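Local coordinates for cell surface protein (Putative S-layer protein) (Clostridioides difficile R20291, PDB 5NJL), which is a cell-surface (putative S-layer) protein with an extended three-domain fold that shows cell adhesion in vitro and probably acts as an adhesin at the bacterial cell wall, at residues L17-K20 with V21-L24; K52-N56 with I57-E61; A108-I111 with T112-K116; P170-S173 with T174-L178; T231-G234 with N235-N239. All coordinates share one frame; numbering follows the deposited sequence. Where two conformers were deposited one is given.

Contact 1: L17-K20 with V21-L24; sequences LVSK and VRDL. With SO4 (sulfate ion), chain B.
L17 and V21, one helical turn apart, lie side by side and point the same way, with L17 CD1 3.7 Å from V21 CG2. The same V21 methyl also sits 3.2 Å from L17 O, the carbonyl that receives V21 N in a 2.8 Å hydrogen bond with an N-H...O angle of 169°. On the next track round the helix, R22 leaves the backbone extended through chi1 and chi2, then bends at chi3 (-66°), and this bend turns its guanidinium back along the helix toward V18 and S19. V18 CG1 approaches R22 NH1 at 3.8 Å, obliquely to the guanidinium plane. The pattern is that of an amphipathic helix, here 14-25, laid on a mixed five-stranded sheet: L17 rests on I209 and I211, V21 on I42 and I77, and L24 on Y40 and I77. R22 and S19 lie at the flank, R22 against I57 of helix 57-65, and here a sulfate, probably from the crystallisation liquor, is bound. Sulfate O1 lies 3.0 Å from R22 NH2, at the edge of the guanidinium. A water in the guanidinium plane accepts from R22 NH2 at 3.0 Å and lies near S19 O and the sulfate. S19 OG comes doubtfully close to the sulfate, but also bonds T15 O, one turn back. Further out, E61 forms a long, weak ion pair with R22 NH1.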
loop_
_atom_site.group_PDB
_atom_site.type_symbol
_atom_site.label_atom_id
_atom_site.label_comp_id
_atom_site.label_asym_id
_atom_site.label_seq_id
_atom_site.Cartn_x
_atom_site.Cartn_y
_atom_site.Cartn_z
ATOM N N LEU A 17 -19.144 0.593 4.935
ATOM C CA LEU A 17 -17.850 -0.030 5.207
ATOM C C LEU A 17 -17.979 -1.565 5.361
ATOM O O LEU A 17 -17.163 -2.331 4.825
ATOM C CB LEU A 17 -17.210 0.549 6.457
ATOM C CG LEU A 17 -15.868 -0.057 6.849
ATOM C CD1 LEU A 17 -14.819 0.246 5.790
ATOM C CD2 LEU A 17 -15.386 0.419 8.201
ATOM N N VAL A 18 -18.990 -2.009 6.106
ATOM C CA VAL A 18 -19.246 -3.452 6.254
ATOM C C VAL A 18 -19.427 -4.120 4.912
ATOM O O VAL A 18 -18.835 -5.172 4.670
ATOM C CB VAL A 18 -20.441 -3.732 7.184
ATOM C CG1 VAL A 18 -20.940 -5.168 7.060
ATOM C CG2 VAL A 18 -20.028 -3.410 8.603
ATOM N N SER A 19 -20.220 -3.510 4.040
ATOM C CA SER A 19 -20.436 -4.046 2.714
ATOM C C SER A 19 -19.152 -4.158 1.904
ATOM O O SER A 19 -18.904 -5.198 1.274
ATOM C CB SER A 19 -21.477 -3.223 1.966
ATOM O OG SER A 19 -22.672 -3.243 2.715
ATOM N N LYS A 20 -18.338 -3.112 1.937
ATOM C CA LYS A 20 -17.059 -3.124 1.209
ATOM C C LYS A 20 -16.062 -4.119 1.793
ATOM O O LYS A 20 -15.438 -4.866 1.047
ATOM C CB LYS A 20 -16.441 -1.725 1.161
ATOM C CG LYS A 20 -17.230 -0.764 0.273
ATOM C CD LYS A 20 -16.509 0.579 0.103
ATOM C CE LYS A 20 -17.092 1.412 -1.038
ATOM N NZ LYS A 20 -18.268 2.204 -0.575
ATOM N N VAL A 21 -15.920 -4.143 3.114
ATOM C CA VAL A 21 -14.978 -5.056 3.766
ATOM C C VAL A 21 -15.416 -6.525 3.600
ATOM O O VAL A 21 -14.570 -7.422 3.451
ATOM C CB VAL A 21 -14.768 -4.694 5.227
ATOM C CG1 VAL A 21 -13.871 -5.697 5.936
ATOM C CG2 VAL A 21 -14.152 -3.319 5.323
ATOM N N ARG A 22 -16.720 -6.775 3.605
ATOM C CA ARG A 22 -17.221 -8.126 3.345
ATOM C C ARG A 22 -16.717 -8.620 1.989
ATOM O O ARG A 22 -16.215 -9.770 1.876
ATOM C CB ARG A 22 -18.763 -8.190 3.409
ATOM C CG ARG A 22 -19.367 -9.546 3.015
ATOM C CD ARG A 22 -20.898 -9.541 2.859
ATOM N NE ARG A 22 -21.609 -9.285 4.129
ATOM C CZ ARG A 22 -22.342 -8.193 4.410
ATOM N NH1 ARG A 22 -22.915 -8.072 5.593
ATOM N NH2 ARG A 22 -22.502 -7.205 3.535
ATOM N N ASP A 23 -16.830 -7.759 0.971
ATOM C CA ASP A 23 -16.371 -8.131 -0.370
ATOM C C ASP A 23 -14.846 -8.352 -0.418
ATOM O O ASP A 23 -14.390 -9.316 -1.044
ATOM C CB ASP A 23 -16.867 -7.126 -1.425
ATOM C CG ASP A 23 -18.400 -7.137 -1.587
ATOM O OD1 ASP A 23 -19.068 -8.121 -1.178
ATOM O OD2 ASP A 23 -18.941 -6.151 -2.130
ATOM N N LEU A 24 -14.070 -7.505 0.266
ATOM C CA LEU A 24 -12.617 -7.673 0.354
ATOM C C LEU A 24 -12.235 -8.970 1.018
ATOM O O LEU A 24 -11.318 -9.658 0.564
ATOM C CB LEU A 24 -11.958 -6.541 1.135
ATOM C CG LEU A 24 -12.012 -5.144 0.489
ATOM C CD1 LEU A 24 -11.354 -4.187 1.441
ATOM C CD2 LEU A 24 -11.363 -5.091 -0.896
HETATM S S SO4 B . -24.530 -5.573 0.663
HETATM O O1 SO4 B . -24.003 -5.127 1.957
HETATM O O2 SO4 B . -25.698 -6.451 0.942
HETATM O O3 SO4 B . -24.955 -4.391 -0.131
HETATM O O4 SO4 B . -23.492 -6.313 -0.100
HETATM O O HOH W 1 -21.226 -6.994 0.862
#

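Contact 2: K52-N56 with I57-E61; sequences KIITN and IDELE. With SO4 (sulfate ion), chain K; SO4 (sulfate ion), chain Q.
E59 reaches back from the first turn of its helix over I54 to the chain that leads into that turn. Its CB packs 3.8 Å from I54 CG2 and also lies close to N56 O, which CG passes in turn. With chi1 at -66° and chi2 fully extended, the chain slides past I54 in the opposite direction, so that CD stands 3.7 Å from I54 CB and OE1 faces the CG2 methyl. OE2 ends the run between two backbone amides, accepting from T55 N at 2.8 Å and from N56 N at 3.3 Å. Both donors come from the same face of the carboxylate, out of its plane, and together they would fix the rotation of the group. N56 and E59 thereby form a capping box at the start of helix 57-65, where the chain turns off the edge strand 52-54 of the five-stranded sheet. In the conformer described, N56 OD1 completes the cap by accepting from D58 N at 2.9 Å, in the plane of the amide carbonyl and on a lone pair. E59 N is meanwhile taken by N56 O. Below the cap, I54 CD1 touches L60 CB at 3.8 Å; I54 also meets M25 of helix 14-25 and I42 of the neighbouring strand, while L60 leans on V44. On the outer side, T55 OG1 donates to one sulfate at O1 (2.8 Å), and I53 N donates to a second sulfate.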
loop_
_atom_site.group_PDB
_atom_site.type_symbol
_atom_site.label_atom_id
_atom_site.label_comp_id
_atom_site.label_asym_id
_atom_site.label_seq_id
_atom_site.Cartn_x
_atom_site.Cartn_y
_atom_site.Cartn_z
ATOM N N LYS A 52 -6.388 -5.877 16.219
ATOM C CA LYS A 52 -6.377 -7.334 16.139
ATOM C C LYS A 52 -6.861 -7.771 14.772
ATOM O O LYS A 52 -7.798 -7.196 14.240
ATOM C CB LYS A 52 -7.273 -7.908 17.224
ATOM C CG LYS A 52 -6.582 -7.922 18.578
ATOM C CD LYS A 52 -7.543 -7.728 19.736
ATOM C CE LYS A 52 -6.792 -7.846 21.058
ATOM N NZ LYS A 52 -7.553 -7.221 22.174
ATOM N N ILE A 53 -6.207 -8.785 14.210
ATOM C CA ILE A 53 -6.618 -9.389 12.958
ATOM C C ILE A 53 -7.969 -10.063 13.168
ATOM O O ILE A 53 -8.165 -10.742 14.145
ATOM C CB ILE A 53 -5.580 -10.426 12.433
ATOM C CG1 ILE A 53 -4.251 -9.726 12.084
ATOM C CG2 ILE A 53 -6.111 -11.144 11.191
ATOM C CD1 ILE A 53 -3.041 -10.655 12.115
ATOM N N ILE A 54 -8.898 -9.843 12.252
ATOM C CA ILE A 54 -10.155 -10.589 12.226
ATOM C C ILE A 54 -10.118 -11.523 11.054
ATOM O O ILE A 54 -9.477 -11.216 10.059
ATOM C CB ILE A 54 -11.393 -9.660 12.162
ATOM C CG1 ILE A 54 -11.457 -8.836 10.865
ATOM C CG2 ILE A 54 -11.371 -8.744 13.372
ATOM C CD1 ILE A 54 -12.781 -8.116 10.673
ATOM N N THR A 55 -10.794 -12.664 11.165
ATOM C CA THR A 55 -10.863 -13.631 10.070
ATOM C C THR A 55 -12.219 -13.788 9.428
ATOM O O THR A 55 -12.323 -14.461 8.386
ATOM C CB THR A 55 -10.399 -15.013 10.543
ATOM O OG1 THR A 55 -11.188 -15.426 11.682
ATOM C CG2 THR A 55 -8.918 -14.946 10.918
ATOM N N ASN A 56 -13.251 -13.162 10.024
ATOM C CA ASN A 56 -14.615 -13.169 9.483
ATOM C C ASN A 56 -15.196 -11.762 9.643
ATOM O O ASN A 56 -14.979 -11.106 10.659
ATOM C CB ASN A 56 -15.536 -14.162 10.233
ATOM C CG ASN A 56 -16.856 -14.431 9.495
ATOM O OD1 ASN A 56 -17.820 -13.626 9.514
ATOM N ND2 ASN A 56 -16.919 -15.603 8.847
ATOM N N ILE A 57 -15.940 -11.326 8.643
ATOM C CA ILE A 57 -16.642 -10.035 8.663
ATOM C C ILE A 57 -17.562 -9.847 9.888
ATOM O O ILE A 57 -17.717 -8.723 10.375
ATOM C CB ILE A 57 -17.406 -9.806 7.330
ATOM C CG1 ILE A 57 -17.974 -8.390 7.236
ATOM C CG2 ILE A 57 -18.489 -10.853 7.090
ATOM C CD1 ILE A 57 -16.933 -7.286 7.256
ATOM N N ASP A 58 -18.142 -10.934 10.399
ATOM C CA ASP A 58 -18.981 -10.844 11.594
ATOM C C ASP A 58 -18.232 -10.314 12.805
ATOM O O ASP A 58 -18.830 -9.649 13.649
ATOM C CB ASP A 58 -19.685 -12.164 11.962
ATOM C CG ASP A 58 -20.593 -11.982 13.179
ATOM O OD1 ASP A 58 -21.566 -11.204 13.057
ATOM O OD2 ASP A 58 -20.288 -12.520 14.263
ATOM N N GLU A 59 -16.922 -10.528 12.878
ATOM C CA GLU A 59 -16.162 -9.952 13.975
ATOM C C GLU A 59 -16.239 -8.422 13.971
ATOM O O GLU A 59 -16.342 -7.805 15.040
ATOM C CB GLU A 59 -14.707 -10.399 13.959
ATOM C CG GLU A 59 -14.523 -11.880 14.228
ATOM C CD GLU A 59 -13.061 -12.259 14.175
ATOM O OE1 GLU A 59 -12.296 -11.816 15.055
ATOM O OE2 GLU A 59 -12.691 -12.973 13.236
ATOM N N LEU A 60 -16.186 -7.833 12.776
ATOM C CA LEU A 60 -16.321 -6.379 12.627
ATOM C C LEU A 60 -17.752 -5.940 12.907
ATOM O O LEU A 60 -17.969 -4.969 13.622
ATOM C CB LEU A 60 -15.880 -5.917 11.236
ATOM C CG LEU A 60 -16.164 -4.456 10.887
ATOM C CD1 LEU A 60 -15.388 -3.552 11.814
ATOM C CD2 LEU A 60 -15.794 -4.208 9.439
ATOM N N GLU A 61 -18.722 -6.629 12.319
ATOM C CA GLU A 61 -20.138 -6.307 12.559
ATOM C C GLU A 61 -20.500 -6.316 14.034
ATOM O O GLU A 61 -21.152 -5.383 14.514
ATOM C CB GLU A 61 -21.064 -7.217 11.788
ATOM C CG GLU A 61 -20.988 -7.009 10.308
ATOM C CD GLU A 61 -21.724 -8.072 9.532
ATOM O OE1 GLU A 61 -21.192 -9.218 9.352
ATOM O OE2 GLU A 61 -22.833 -7.741 9.073
HETATM S S SO4 K . -3.362 -10.476 16.036
HETATM O O1 SO4 K . -3.953 -10.270 17.383
HETATM O O2 SO4 K . -3.892 -11.722 15.425
HETATM O O3 SO4 K . -3.690 -9.319 15.184
HETATM O O4 SO4 K . -1.889 -10.575 16.135
HETATM S S SO4 Q . -12.690 -18.292 10.842
HETATM O O1 SO4 Q . -12.021 -18.060 12.140
HETATM O O2 SO4 Q . -13.351 -19.614 10.862
HETATM O O3 SO4 Q . -13.700 -17.239 10.603
HETATM O O4 SO4 Q . -11.676 -18.282 9.763
#

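Contact 3: A108-I111 with T112-K116; sequences ANSI and TEKAK
The carbonyl plane of A108 is approached on both faces by T112. From one face comes T112 N, 3.0 Å from A108 O and tilted 24° from the plane; from the opposite face comes T112 OG1, 2.8 Å from the same oxygen and 36° above the plane. The threonine can do this because its OG1 stands beside its own backbone N (chi1 -62°), folded back over the preceding turn. Two bonds thus grip one carbonyl, a common way for a helix to satisfy a threonine hydroxyl within its own backbone. On a neighbouring track K114 lays its aliphatic chain along S110, with CG 3.5 Å from S110 O, and a bend at chi4 brings NZ to S110 OG in a weak hydrogen bond of 3.5 Å. These residues belong to the last turns of helix 101-115, an amphipathic helix packed on strands 126-133 and 138-145. I111 faces inward, where V128, A130, I141, I164 and L166 surround it; A108 meets Y132 and L139, and A115 lies against Y123 of the short helix that follows. K114 also touches Y123, and its side chain comes within about 4 Å of a bound sulfate. Further along, A115 N bonds I111 O at 2.8 Å, and K116 NZ returns to E113 OE2 at 3.4 Å in a weak salt bridge on the outer side.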
loop_
_atom_site.group_PDB
_atom_site.type_symbol
_atom_site.label_atom_id
_atom_site.label_comp_id
_atom_site.label_asym_id
_atom_site.label_seq_id
_atom_site.Cartn_x
_atom_site.Cartn_y
_atom_site.Cartn_z
ATOM N N ALA A 108 22.883 -3.816 -15.478
ATOM C CA ALA A 108 23.955 -3.775 -16.476
ATOM C C ALA A 108 25.310 -4.031 -15.821
ATOM O O ALA A 108 26.085 -4.859 -16.297
ATOM C CB ALA A 108 23.951 -2.447 -17.220
ATOM N N ASN A 109 25.557 -3.351 -14.699
ATOM C CA ASN A 109 26.800 -3.556 -13.942
ATOM C C ASN A 109 26.923 -4.958 -13.414
ATOM O O ASN A 109 27.991 -5.569 -13.518
ATOM C CB ASN A 109 26.921 -2.565 -12.793
ATOM C CG ASN A 109 27.146 -1.149 -13.264
ATOM O OD1 ASN A 109 27.723 -0.913 -14.326
ATOM N ND2 ASN A 109 26.711 -0.188 -12.457
ATOM N N SER A 110 25.838 -5.496 -12.865
ATOM C CA SER A 110 25.855 -6.852 -12.339
ATOM C C SER A 110 26.126 -7.909 -13.416
ATOM O O SER A 110 26.949 -8.819 -13.231
ATOM C CB SER A 110 24.528 -7.167 -11.644
ATOM O OG SER A 110 24.474 -8.543 -11.328
ATOM N N ILE A 111 25.417 -7.801 -14.540
ATOM C CA ILE A 111 25.626 -8.737 -15.650
ATOM C C ILE A 111 27.069 -8.657 -16.191
ATOM O O ILE A 111 27.715 -9.696 -16.424
ATOM C CB ILE A 111 24.609 -8.512 -16.787
ATOM C CG1 ILE A 111 23.198 -8.898 -16.301
ATOM C CG2 ILE A 111 24.987 -9.360 -18.004
ATOM C CD1 ILE A 111 22.077 -8.445 -17.231
ATOM N N THR A 112 27.563 -7.441 -16.362
ATOM C CA THR A 112 28.922 -7.217 -16.882
ATOM C C THR A 112 29.943 -7.902 -15.943
ATOM O O THR A 112 30.841 -8.615 -16.396
ATOM C CB THR A 112 29.180 -5.711 -17.031
ATOM O OG1 THR A 112 28.249 -5.170 -17.966
ATOM C CG2 THR A 112 30.595 -5.394 -17.494
ATOM N N GLU A 113 29.742 -7.750 -14.633
ATOM C CA GLU A 113 30.607 -8.400 -13.644
ATOM C C GLU A 113 30.439 -9.917 -13.665
ATOM O O GLU A 113 31.421 -10.638 -13.729
ATOM C CB GLU A 113 30.361 -7.819 -12.244
ATOM C CG GLU A 113 31.286 -8.354 -11.147
ATOM C CD GLU A 113 32.749 -7.925 -11.286
ATOM O OE1 GLU A 113 33.596 -8.518 -10.576
ATOM O OE2 GLU A 113 33.068 -7.004 -12.083
ATOM N N LYS A 114 29.206 -10.405 -13.640
ATOM C CA LYS A 114 28.959 -11.841 -13.719
ATOM C C LYS A 114 29.546 -12.502 -14.971
ATOM O O LYS A 114 30.012 -13.631 -14.883
ATOM C CB LYS A 114 27.462 -12.171 -13.652
ATOM C CG LYS A 114 26.857 -12.164 -12.265
ATOM C CD LYS A 114 25.344 -12.286 -12.388
ATOM C CE LYS A 114 24.669 -12.781 -11.119
ATOM N NZ LYS A 114 24.650 -11.749 -10.059
ATOM N N ALA A 115 29.542 -11.804 -16.107
ATOM C CA ALA A 115 30.046 -12.383 -17.355
ATOM C C ALA A 115 31.537 -12.708 -17.314
ATOM O O ALA A 115 31.982 -13.594 -18.036
ATOM C CB ALA A 115 29.760 -11.474 -18.540
ATOM N N LYS A 116 32.291 -12.003 -16.478
ATOM C CA LYS A 116 33.722 -12.302 -16.296
ATOM C C LYS A 116 34.019 -13.718 -15.793
ATOM O O LYS A 116 35.055 -14.276 -16.149
ATOM C CB LYS A 116 34.365 -11.289 -15.355
ATOM C CG LYS A 116 34.453 -9.899 -15.952
ATOM C CD LYS A 116 34.920 -8.890 -14.933
ATOM C CE LYS A 116 34.896 -7.503 -15.546
ATOM N NZ LYS A 116 35.320 -6.501 -14.536
#

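Contact 4: P170-S173 with T174-L178; sequences PVDS and TGTNL. With SO4 (sulfate ion), chain I.
D172 and T174 meet through a single carboxylate oxygen. T174 OG1 donates to D172 OD1 at 2.6 Å, meeting that oxygen on its syn lone pair, while T174 N reaches the same oxygen at 3.0 Å from above the carboxylate plane; T176 N adds a weak third bond. D172 is set up for this by a chi1 of 78°, which places CG between the backbone N and the carbonyl carbon and folds the carboxylate over the turn that follows. T174 OG1 in turn accepts from T176 N at 3.1 Å, forming an ST turn, and from T176 OG1. Around this polar knot the backbone makes a tight hairpin: G175 N bonds D172 O to close a type I turn, and G175, with positive phi (86°), supplies the G1 bulge after it. D172 N then bonds T176 O, and L178 N bonds P170 O at 2.8 Å, bracketing V171 and N177 as a non-hydrogen-bonded antiparallel pair. V171 CA and N177 CA add CA-H...O contacts to T176 O and P170 O. Outside the turn, the V171 and N177 side chains cross, with V171 CG2 3.2 Å from N177 OD1, and L178 CD2 lies 3.6 Å from D172 OD2. Loop residues complete the surroundings, with P170 against P180 and I190, and L178 on F185. S173 OG faces outward and donates to sulfate O2 at 2.7 Å; that sulfate is also bound by K189. With so many N-H and O-H groups directed at OD1, the D172 carboxylate is probably held ionised, and these bonds, which should also fix its rotation, tie D172 to the residues that follow in the turn.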
loop_
_atom_site.group_PDB
_atom_site.type_symbol
_atom_site.label_atom_id
_atom_site.label_comp_id
_atom_site.label_asym_id
_atom_site.label_seq_id
_atom_site.Cartn_x
_atom_site.Cartn_y
_atom_site.Cartn_z
ATOM N N PRO A 170 16.176 -19.480 -21.183
ATOM C CA PRO A 170 15.374 -18.537 -21.922
ATOM C C PRO A 170 14.229 -19.250 -22.642
ATOM O O PRO A 170 14.154 -20.469 -22.619
ATOM C CB PRO A 170 16.385 -17.942 -22.913
ATOM C CG PRO A 170 17.316 -19.083 -23.191
ATOM C CD PRO A 170 17.443 -19.783 -21.871
ATOM N N VAL A 171 13.366 -18.481 -23.277
ATOM C CA VAL A 171 12.225 -18.974 -24.014
ATOM C C VAL A 171 12.412 -18.788 -25.509
ATOM O O VAL A 171 12.825 -17.712 -25.966
ATOM C CB VAL A 171 10.951 -18.253 -23.551
ATOM C CG1 VAL A 171 9.724 -18.731 -24.295
ATOM C CG2 VAL A 171 10.791 -18.448 -22.058
ATOM N N ASP A 172 12.074 -19.827 -26.270
ATOM C CA ASP A 172 12.131 -19.778 -27.726
ATOM C C ASP A 172 10.735 -19.550 -28.344
ATOM O O ASP A 172 9.768 -19.282 -27.613
ATOM C CB ASP A 172 12.897 -21.011 -28.279
ATOM C CG ASP A 172 12.085 -22.315 -28.307
ATOM O OD1 ASP A 172 10.896 -22.327 -27.908
ATOM O OD2 ASP A 172 12.692 -23.364 -28.730
ATOM N N SER A 173 10.627 -19.674 -29.658
ATOM C CA SER A 173 9.400 -19.290 -30.359
ATOM C C SER A 173 8.259 -20.298 -30.146
ATOM O O SER A 173 7.106 -19.975 -30.383
ATOM C CB SER A 173 9.666 -19.112 -31.846
ATOM O OG SER A 173 10.151 -20.328 -32.412
ATOM N N THR A 174 8.574 -21.492 -29.652
ATOM C CA THR A 174 7.549 -22.465 -29.300
ATOM C C THR A 174 6.932 -22.196 -27.953
ATOM O O THR A 174 5.985 -22.874 -27.591
ATOM C CB THR A 174 8.087 -23.916 -29.218
ATOM O OG1 THR A 174 8.963 -24.051 -28.071
ATOM C CG2 THR A 174 8.790 -24.290 -30.473
ATOM N N GLY A 175 7.462 -21.241 -27.197
ATOM C CA GLY A 175 7.053 -21.013 -25.842
ATOM C C GLY A 175 7.777 -21.873 -24.825
ATOM O O GLY A 175 7.502 -21.759 -23.650
ATOM N N THR A 176 8.728 -22.700 -25.262
ATOM C CA THR A 176 9.445 -23.598 -24.344
ATOM C C THR A 176 10.570 -22.844 -23.634
ATOM O O THR A 176 11.282 -22.067 -24.261
ATOM C CB THR A 176 10.029 -24.817 -25.111
ATOM O OG1 THR A 176 8.959 -25.583 -25.700
ATOM C CG2 THR A 176 10.821 -25.702 -24.183
ATOM N N ASN A 177 10.711 -23.076 -22.336
ATOM C CA ASN A 177 11.919 -22.707 -21.587
ATOM C C ASN A 177 13.014 -23.715 -21.921
ATOM O O ASN A 177 12.976 -24.864 -21.524
ATOM C CB ASN A 177 11.626 -22.621 -20.074
ATOM C CG ASN A 177 10.792 -21.405 -19.731
ATOM O OD1 ASN A 177 11.322 -20.328 -19.502
ATOM N ND2 ASN A 177 9.500 -21.550 -19.773
ATOM N N LEU A 178 13.966 -23.264 -22.708
ATOM C CA LEU A 178 14.926 -24.112 -23.397
ATOM C C LEU A 178 16.260 -24.090 -22.662
ATOM O O LEU A 178 16.700 -23.049 -22.208
ATOM C CB LEU A 178 15.029 -23.553 -24.835
ATOM C CG LEU A 178 15.826 -24.294 -25.874
ATOM C CD1 LEU A 178 15.192 -25.643 -26.175
ATOM C CD2 LEU A 178 15.944 -23.448 -27.129
HETATM S S SO4 I . 12.162 -20.174 -35.486
HETATM O O1 SO4 I . 12.689 -21.398 -34.832
HETATM O O2 SO4 I . 11.476 -19.304 -34.505
HETATM O O3 SO4 I . 11.207 -20.574 -36.549
HETATM O O4 SO4 I . 13.287 -19.405 -36.069
#

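Contact 5: T231-G234 with N235-N239; sequences TVKG and NMVAN
T231 and N235 meet at the first turn of helix 232-238, where N235 N bonds T231 O at 2.9 Å. The two side chains take different first torsions. T231 has chi1 near 54°, which sets OG1 between its backbone N and carbonyl carbon and allows it to accept from G234 N at 3.0 Å, the N-cap bond of the helix; the same hydroxyl is hydrogen-bonded to D223 O. N235 keeps CG beside its own backbone N (chi1 -77°), turning the amide back toward the start of the helix, with ND2 3.2 Å from T231 O. Further round, K233 and M236 both send CG away from their backbone N, but the lysine stays extended to NZ while the methionine bends at chi3 (66°) and brings CE to 4.2 Å from K233 CG, a loose apolar approach. V237 carries the inward contact: its CG2 lies beside its backbone N, 3.3 Å from K233 O, the carbonyl to which V237 N is bonded. V237 packs on I262 and Y264 of strand 258-265 and on L291 of the C-terminal helix 281-291, so this short helix is seated against both that strand of the four-stranded sheet and that helix. Buried G234 offers its O to A238 N, and A238 CB comes within 3.4 Å of that carbonyl. K233 NZ forms a long, weak ion pair with D223. Because T231 OG1 meets a first-turn N-H and D223 O as well, the helix start is both capped and linked to the chain before it.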
loop_
_atom_site.group_PDB
_atom_site.type_symbol
_atom_site.label_atom_id
_atom_site.label_comp_id
_atom_site.label_asym_id
_atom_site.label_seq_id
_atom_site.Cartn_x
_atom_site.Cartn_y
_atom_site.Cartn_z
ATOM N N THR A 231 -18.556 32.419 22.859
ATOM C CA THR A 231 -19.753 32.778 22.120
ATOM C C THR A 231 -20.941 32.026 22.724
ATOM O O THR A 231 -20.781 31.215 23.630
ATOM C CB THR A 231 -19.631 32.404 20.636
ATOM O OG1 THR A 231 -19.281 31.017 20.524
ATOM C CG2 THR A 231 -18.578 33.279 19.941
ATOM N N VAL A 232 -22.137 32.308 22.224
ATOM C CA VAL A 232 -23.326 31.572 22.632
ATOM C C VAL A 232 -23.117 30.075 22.309
ATOM O O VAL A 232 -23.363 29.201 23.164
ATOM C CB VAL A 232 -24.586 32.155 21.956
ATOM C CG1 VAL A 232 -25.802 31.249 22.141
ATOM C CG2 VAL A 232 -24.865 33.559 22.530
ATOM N N LYS A 233 -22.633 29.788 21.099
ATOM C CA LYS A 233 -22.333 28.395 20.727
ATOM C C LYS A 233 -21.274 27.797 21.651
ATOM O O LYS A 233 -21.405 26.649 22.097
ATOM C CB LYS A 233 -21.904 28.261 19.259
ATOM C CG LYS A 233 -21.547 26.821 18.906
ATOM C CD LYS A 233 -21.769 26.492 17.445
ATOM C CE LYS A 233 -21.499 25.017 17.180
ATOM N NZ LYS A 233 -22.055 24.660 15.852
ATOM N N GLY A 234 -20.237 28.575 21.956
ATOM C CA GLY A 234 -19.205 28.126 22.906
ATOM C C GLY A 234 -19.754 27.743 24.261
ATOM O O GLY A 234 -19.357 26.734 24.847
ATOM N N ASN A 235 -20.684 28.542 24.779
ATOM C CA ASN A 235 -21.322 28.212 26.069
ATOM C C ASN A 235 -22.177 26.956 26.034
ATOM O O ASN A 235 -22.216 26.209 27.006
ATOM C CB ASN A 235 -22.104 29.412 26.630
ATOM C CG ASN A 235 -21.188 30.445 27.235
ATOM O OD1 ASN A 235 -20.376 30.115 28.093
ATOM N ND2 ASN A 235 -21.268 31.681 26.755
ATOM N N MET A 236 -22.873 26.727 24.925
ATOM C CA MET A 236 -23.653 25.494 24.745
ATOM C C MET A 236 -22.729 24.251 24.765
ATOM O O MET A 236 -22.995 23.245 25.441
ATOM C CB MET A 236 -24.428 25.608 23.424
ATOM C CG MET A 236 -25.369 24.465 23.087
ATOM S SD MET A 236 -26.334 24.917 21.618
ATOM C CE MET A 236 -25.095 25.015 20.316
ATOM N N VAL A 237 -21.598 24.371 24.080
ATOM C CA VAL A 237 -20.593 23.297 24.029
ATOM C C VAL A 237 -20.038 23.081 25.423
ATOM O O VAL A 237 -20.056 21.964 25.940
ATOM C CB VAL A 237 -19.456 23.622 23.031
ATOM C CG1 VAL A 237 -18.356 22.546 23.079
ATOM C CG2 VAL A 237 -20.002 23.748 21.615
ATOM N N ALA A 238 -19.609 24.160 26.074
ATOM C CA ALA A 238 -19.087 24.062 27.439
ATOM C C ALA A 238 -20.095 23.465 28.414
ATOM O O ALA A 238 -19.702 22.794 29.355
ATOM C CB ALA A 238 -18.602 25.418 27.930
ATOM N N ASN A 239 -21.396 23.684 28.175
ATOM C CA ASN A 239 -22.453 23.098 29.015
ATOM C C ASN A 239 -22.866 21.668 28.610
ATOM O O ASN A 239 -23.753 21.075 29.231
ATOM C CB ASN A 239 -23.689 24.027 29.038
ATOM C CG ASN A 239 -23.435 25.320 29.808
ATOM O OD1 ASN A 239 -22.806 25.303 30.857
ATOM N ND2 ASN A 239 -23.934 26.441 29.287
#

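Overall arrangement
All five contacts are local, yet they sample separate parts of an extended chain. Contacts 1 and 2 touch, their centres 11 Å apart, and share one sheet: contact 1 lies on helix 14-25, a surface helix with an apolar underside, while contact 2 joins an edge strand to the neighbouring helix. Contacts 3 and 4, with centres 24 Å apart, differ more in kind, the former partly buried at a helix end and the latter an exposed loop held by polar bonds. Contact 5 lies at the far end from contacts 3 and 4, its centre about 73 and 77 Å from theirs. Contacts 2 and 5 both show N-terminal caps, one through a capping box and one through a single hydroxyl.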